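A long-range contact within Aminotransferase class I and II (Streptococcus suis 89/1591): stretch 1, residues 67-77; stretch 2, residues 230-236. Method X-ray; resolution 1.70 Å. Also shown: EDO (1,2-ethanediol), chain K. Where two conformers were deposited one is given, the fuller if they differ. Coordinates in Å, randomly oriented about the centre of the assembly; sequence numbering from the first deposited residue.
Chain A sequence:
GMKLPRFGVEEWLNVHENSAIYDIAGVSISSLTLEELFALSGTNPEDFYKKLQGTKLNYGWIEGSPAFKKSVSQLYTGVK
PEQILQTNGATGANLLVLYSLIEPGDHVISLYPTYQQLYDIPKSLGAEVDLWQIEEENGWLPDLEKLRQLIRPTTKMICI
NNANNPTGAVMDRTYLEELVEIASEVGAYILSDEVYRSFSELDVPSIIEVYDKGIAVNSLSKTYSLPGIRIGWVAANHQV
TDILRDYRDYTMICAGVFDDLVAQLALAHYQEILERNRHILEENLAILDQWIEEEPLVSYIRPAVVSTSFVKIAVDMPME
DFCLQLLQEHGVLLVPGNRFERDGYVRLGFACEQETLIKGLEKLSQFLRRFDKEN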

ATOM      1  N   ALA A  67       2.202 -17.481  12.040  1.00 25.73           N
ATOM      2  CA  ALA A  67       3.425 -17.220  12.831  1.00 26.34           C
ATOM      3  C   ALA A  67       3.623 -15.710  13.025  1.00 25.08           C
ATOM      4  O   ALA A  67       3.969 -15.260  14.100  1.00 25.19           O
ATOM      5  CB  ALA A  67       4.664 -17.840  12.153  1.00 28.05           C
ATOM      6  N   PHE A  68       3.393 -14.944  11.960  1.00 23.31           N
ATOM      7  CA  PHE A  68       3.424 -13.471  12.045  1.00 23.26           C
ATOM      8  C   PHE A  68       2.437 -12.954  13.100  1.00 23.02           C
ATOM      9  O   PHE A  68       2.794 -12.208  14.008  1.00 23.34           O
ATOM     10  CB  PHE A  68       3.120 -12.854  10.680  1.00 22.75           C
ATOM     11  CG  PHE A  68       3.017 -11.378  10.710  1.00 20.59           C
ATOM     12  CD1 PHE A  68       4.158 -10.602  10.632  1.00 20.63           C
ATOM     13  CD2 PHE A  68       1.777 -10.757  10.787  1.00 20.08           C
ATOM     14  CE1 PHE A  68       4.062  -9.204  10.644  1.00 19.64           C
ATOM     15  CE2 PHE A  68       1.664  -9.317  10.831  1.00 22.22           C
ATOM     16  CZ  PHE A  68       2.815  -8.555  10.756  1.00 19.66           C
ATOM     17  N   LYS A  69       1.181 -13.393  13.000  1.00 23.35           N
ATOM     18  CA  LYS A  69       0.172 -12.920  13.941  1.00 24.19           C
ATOM     19  C   LYS A  69       0.493 -13.302  15.355  1.00 25.01           C
ATOM     20  O   LYS A  69       0.356 -12.472  16.253  1.00 25.39           O
ATOM     21  CB  LYS A  69      -1.249 -13.399  13.570  1.00 24.33           C
ATOM     22  CG  LYS A  69      -1.786 -12.810  12.314  1.00 24.74           C
ATOM     23  CD  LYS A  69      -3.232 -13.340  12.159  1.00 29.14           C
ATOM     24  CE  LYS A  69      -3.906 -12.747  10.985  1.00 31.01           C
ATOM     25  NZ  LYS A  69      -5.391 -13.137  10.934  1.00 32.49           N
ATOM     26  N   LYS A  70       0.911 -14.537  15.578  1.00 25.86           N
ATOM     27  CA  LYS A  70       1.271 -14.971  16.944  1.00 26.59           C
ATOM     28  C   LYS A  70       2.474 -14.198  17.493  1.00 27.31           C
ATOM     29  O   LYS A  70       2.409 -13.699  18.615  1.00 27.55           O
ATOM     30  CB  LYS A  70       1.598 -16.454  16.985  1.00 27.36           C
ATOM     31  CG  LYS A  70       1.892 -17.028  18.377  1.00 29.21           C
ATOM     32  CD  LYS A  70       0.677 -16.930  19.279  1.00 31.35           C
ATOM     33  CE  LYS A  70       0.881 -17.647  20.588  1.00 35.66           C
ATOM     34  NZ  LYS A  70      -0.311 -17.537  21.501  1.00 36.54           N
ATOM     35  N   SER A  71       3.547 -14.105  16.714  1.00 27.17           N
ATOM     36  CA  SER A  71       4.780 -13.453  17.189  1.00 28.88           C
ATOM     37  C   SER A  71       4.514 -11.975  17.498  1.00 27.13           C
ATOM     38  O   SER A  71       4.967 -11.491  18.515  1.00 30.18           O
ATOM     39  CB  SER A  71       5.906 -13.558  16.172  1.00 28.35           C
ATOM     40  OG  SER A  71       6.337 -14.911  16.007  1.00 30.55           O
ATOM     41  N   VAL A  72       3.770 -11.296  16.614  1.00 26.66           N
ATOM     42  CA  VAL A  72       3.387  -9.907  16.874  1.00 26.46           C
ATOM     43  C   VAL A  72       2.561  -9.793  18.157  1.00 27.02           C
ATOM     44  O   VAL A  72       2.847  -8.938  18.999  1.00 29.10           O
ATOM     45  CB  VAL A  72       2.647  -9.255  15.715  1.00 24.77           C
ATOM     46  CG1 VAL A  72       2.022  -7.909  16.171  1.00 23.45           C
ATOM     47  CG2 VAL A  72       3.563  -9.033  14.482  1.00 24.72           C
ATOM     48  N   SER A  73       1.525 -10.633  18.306  1.00 27.81           N
ATOM     49  CA  SER A  73       0.671 -10.624  19.520  1.00 28.95           C
ATOM     50  C   SER A  73       1.511 -10.747  20.801  1.00 30.53           C
ATOM     51  O   SER A  73       1.219 -10.113  21.809  1.00 29.85           O
ATOM     52  CB  SER A  73      -0.450 -11.681  19.403  1.00 30.04           C
ATOM     53  OG  SER A  73       0.018 -12.988  19.655  1.00 29.08           O
ATOM     54  N   GLN A  74       2.581 -11.519  20.725  1.00 31.21           N
ATOM     55  CA  GLN A  74       3.440 -11.804  21.854  1.00 33.44           C
ATOM     56  C   GLN A  74       4.321 -10.603  22.261  1.00 33.49           C
ATOM     57  O   GLN A  74       4.898 -10.589  23.359  1.00 33.64           O
ATOM     58  CB  GLN A  74       4.306 -13.027  21.573  1.00 34.42           C
ATOM     59  CG  GLN A  74       3.552 -14.352  21.638  1.00 38.32           C
ATOM     60  CD  GLN A  74       4.416 -15.535  21.225  1.00 44.32           C
ATOM     61  OE1 GLN A  74       5.219 -15.451  20.284  1.00 48.94           O
ATOM     62  NE2 GLN A  74       4.244 -16.648  21.912  1.00 48.48           N
ATOM     63  N   LEU A  75       4.418  -9.603  21.394  1.00 31.74           N
ATOM     64  CA  LEU A  75       5.158  -8.359  21.733  1.00 32.06           C
ATOM     65  C   LEU A  75       4.387  -7.518  22.767  1.00 31.48           C
ATOM     66  O   LEU A  75       4.957  -6.629  23.375  1.00 33.12           O
ATOM     67  CB  LEU A  75       5.435  -7.516  20.486  1.00 30.93           C
ATOM     68  CG  LEU A  75       6.264  -8.156  19.357  1.00 31.79           C
ATOM     69  CD1 LEU A  75       6.249  -7.311  18.106  1.00 28.97           C
ATOM     70  CD2 LEU A  75       7.711  -8.413  19.840  1.00 35.97           C
ATOM     71  N   TYR A  76       3.111  -7.812  22.953  1.00 31.17           N
ATOM     72  CA  TYR A  76       2.226  -7.079  23.837  1.00 32.10           C
ATOM     73  C   TYR A  76       1.764  -7.931  24.978  1.00 33.54           C
ATOM     74  O   TYR A  76       1.867  -9.169  24.912  1.00 35.54           O
ATOM     75  CB  TYR A  76       0.963  -6.691  23.080  1.00 29.90           C
ATOM     76  CG  TYR A  76       1.206  -5.867  21.851  1.00 30.01           C
ATOM     77  CD1 TYR A  76       1.432  -6.480  20.621  1.00 28.59           C
ATOM     78  CD2 TYR A  76       1.230  -4.485  21.908  1.00 29.37           C
ATOM     79  CE1 TYR A  76       1.646  -5.734  19.466  1.00 27.67           C
ATOM     80  CE2 TYR A  76       1.462  -3.718  20.760  1.00 26.31           C
ATOM     81  CZ  TYR A  76       1.669  -4.345  19.520  1.00 27.57           C
ATOM     82  OH  TYR A  76       1.916  -3.555  18.400  1.00 25.45           O
ATOM     83  N   THR A  77       1.209  -7.291  25.997  1.00 35.04           N
ATOM     84  CA  THR A  77       0.447  -8.008  27.005  0.50 36.38           C
ATOM     85  C   THR A  77      -1.019  -7.897  26.641  1.00 35.82           C
ATOM     86  O   THR A  77      -1.483  -6.846  26.180  1.00 34.94           O
ATOM     87  CB  THR A  77       0.672  -7.444  28.433  0.50 37.98           C
ATOM     88  OG1 THR A  77       0.361  -6.045  28.449  0.50 37.54           O
ATOM     89  CG2 THR A  77       2.100  -7.675  28.861  0.50 38.99           C
ATOM     90  N   ARG A 230       8.618  -4.025   3.618  1.00 20.05           N
ATOM     91  CA  ARG A 230       7.346  -3.339   3.682  1.00 19.69           C
ATOM     92  C   ARG A 230       6.307  -4.172   4.525  1.00 20.04           C
ATOM     93  O   ARG A 230       5.255  -4.581   4.022  1.00 19.27           O
ATOM     94  CB  ARG A 230       6.797  -2.987   2.278  1.00 20.27           C
ATOM     95  CG  ARG A 230       7.753  -2.394   1.293  1.00 20.89           C
ATOM     96  CD  ARG A 230       8.458  -1.126   1.725  1.00 20.91           C
ATOM     97  NE  ARG A 230       7.550  -0.095   2.165  1.00 20.33           N
ATOM     98  CZ  ARG A 230       7.473   0.402   3.389  1.00 20.59           C
ATOM     99  NH1 ARG A 230       8.331   0.044   4.324  1.00 21.72           N
ATOM    100  NH2 ARG A 230       6.575   1.346   3.649  1.00 22.49           N
ATOM    101  N   ILE A 231       6.640  -4.427   5.780  1.00 21.25           N
ATOM    102  CA  ILE A 231       5.776  -5.168   6.705  1.00 20.24           C
ATOM    103  C   ILE A 231       5.545  -4.366   7.976  1.00 20.44           C
ATOM    104  O   ILE A 231       6.460  -4.074   8.718  1.00 21.16           O
ATOM    105  CB  ILE A 231       6.337  -6.552   7.095  1.00 19.40           C
ATOM    106  CG1 ILE A 231       6.471  -7.472   5.880  1.00 20.47           C
ATOM    107  CG2 ILE A 231       5.531  -7.205   8.237  1.00 19.53           C
ATOM    108  CD1 ILE A 231       5.120  -8.018   5.363  1.00 19.10           C
ATOM    109  N   GLY A 232       4.269  -4.096   8.199  1.00 20.54           N
ATOM    110  CA  GLY A 232       3.760  -3.528   9.405  1.00 20.80           C
ATOM    111  C   GLY A 232       2.527  -4.252   9.901  1.00 20.48           C
ATOM    112  O   GLY A 232       2.164  -5.327   9.364  1.00 20.90           O
ATOM    113  N   TRP A 233       1.902  -3.688  10.937  1.00 21.35           N
ATOM    114  CA  TRP A 233       0.633  -4.221  11.377  1.00 22.31           C
ATOM    115  C   TRP A 233      -0.185  -3.178  12.106  1.00 22.12           C
ATOM    116  O   TRP A 233       0.330  -2.150  12.565  1.00 20.79           O
ATOM    117  CB  TRP A 233       0.858  -5.412  12.317  1.00 21.88           C
ATOM    118  CG  TRP A 233       1.651  -5.132  13.564  1.00 22.20           C
ATOM    119  CD1 TRP A 233       1.144  -4.699  14.782  1.00 21.97           C
ATOM    120  CD2 TRP A 233       3.078  -5.222  13.756  1.00 20.27           C
ATOM    121  NE1 TRP A 233       2.161  -4.571  15.698  1.00 23.22           N
ATOM    122  CE2 TRP A 233       3.343  -4.896  15.097  1.00 23.95           C
ATOM    123  CE3 TRP A 233       4.158  -5.575  12.931  1.00 21.67           C
ATOM    124  CZ2 TRP A 233       4.638  -4.894  15.613  1.00 23.17           C
ATOM    125  CZ3 TRP A 233       5.421  -5.586  13.453  1.00 25.20           C
ATOM    126  CH2 TRP A 233       5.645  -5.239  14.771  1.00 22.95           C
ATOM    127  N   VAL A 234      -1.475  -3.491  12.198  1.00 22.04           N
ATOM    128  CA  VAL A 234      -2.361  -2.874  13.164  1.00 22.62           C
ATOM    129  C   VAL A 234      -2.736  -3.890  14.246  1.00 23.34           C
ATOM    130  O   VAL A 234      -3.038  -5.065  13.913  1.00 25.15           O
ATOM    131  CB  VAL A 234      -3.661  -2.419  12.476  1.00 23.49           C
ATOM    132  CG1 VAL A 234      -4.578  -1.696  13.470  1.00 24.86           C
ATOM    133  CG2 VAL A 234      -3.337  -1.580  11.250  1.00 25.88           C
ATOM    134  N   ALA A 235      -2.726  -3.442  15.500  1.00 22.48           N
ATOM    135  CA  ALA A 235      -3.237  -4.197  16.615  1.00 23.69           C
ATOM    136  C   ALA A 235      -4.413  -3.401  17.153  1.00 24.14           C
ATOM    137  O   ALA A 235      -4.274  -2.236  17.449  1.00 24.90           O
ATOM    138  CB  ALA A 235      -2.189  -4.413  17.697  1.00 24.05           C
ATOM    139  N   ALA A 236      -5.585  -4.011  17.256  1.00 24.53           N
ATOM    140  CA  ALA A 236      -6.762  -3.280  17.729  1.00 24.48           C
ATOM    141  C   ALA A 236      -7.726  -4.241  18.418  1.00 25.98           C
ATOM    142  O   ALA A 236      -7.532  -5.458  18.380  1.00 27.40           O
ATOM    143  CB  ALA A 236      -7.447  -2.596  16.560  1.00 25.06           C
TER
HETATM  144  C1  EDO K 408       2.529  -4.162  29.487  1.00 61.85           C
HETATM  145  O1  EDO K 408       1.302  -3.824  30.157  1.00 62.05           O
HETATM  146  C2  EDO K 408       3.394  -2.913  29.317  1.00 61.29           C
HETATM  147  O2  EDO K 408       4.198  -2.911  28.122  1.00 59.70           O

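A helical segment, residues 67-73, that begins earlier in the chain lies across a short strand, 232-235, with the two axes 10.5 Å apart at closest approach and their N-to-C directions at 63°. No backbone hydrogen bond joins the stretches, so side chains carry the contact. On the helix, Phe-68 and Val-72 stand four residues apart, about one turn, and so both point toward the strand; on the strand, Trp-233 and Ala-235 do the same, while Val-234 between them points away, as extended geometry requires.

One polar bond crosses the interface. A type I turn from Ser-73 to Tyr-76 ends at the tyrosine, whose OH accepts a hydrogen bond from Trp-233 NE1 (2.9 Å, 174° at the hydrogen). The nearly linear bond satisfies the indole's single N-H.

The remaining side-chain pairings are apolar, and the broad indole gathers most of them. Val-72 CG1 sits over the five-membered ring of Trp-233, 3.4 Å from that ring's centroid and 12° off the normal, a CH-pi contact well suited to a compact methyl. Branched Leu-75 brings CD1 3.8 Å from Trp-233 CZ2. The flat ring of Phe-68 also reaches beyond the indole: CZ lies 3.9 Å from Trp-233 CE3, and CE1 lies 3.5 Å from CG2 of beta-branched Ile-231. Ala-235 CB, a small methyl, packs 4.3 Å from Tyr-76 CZ.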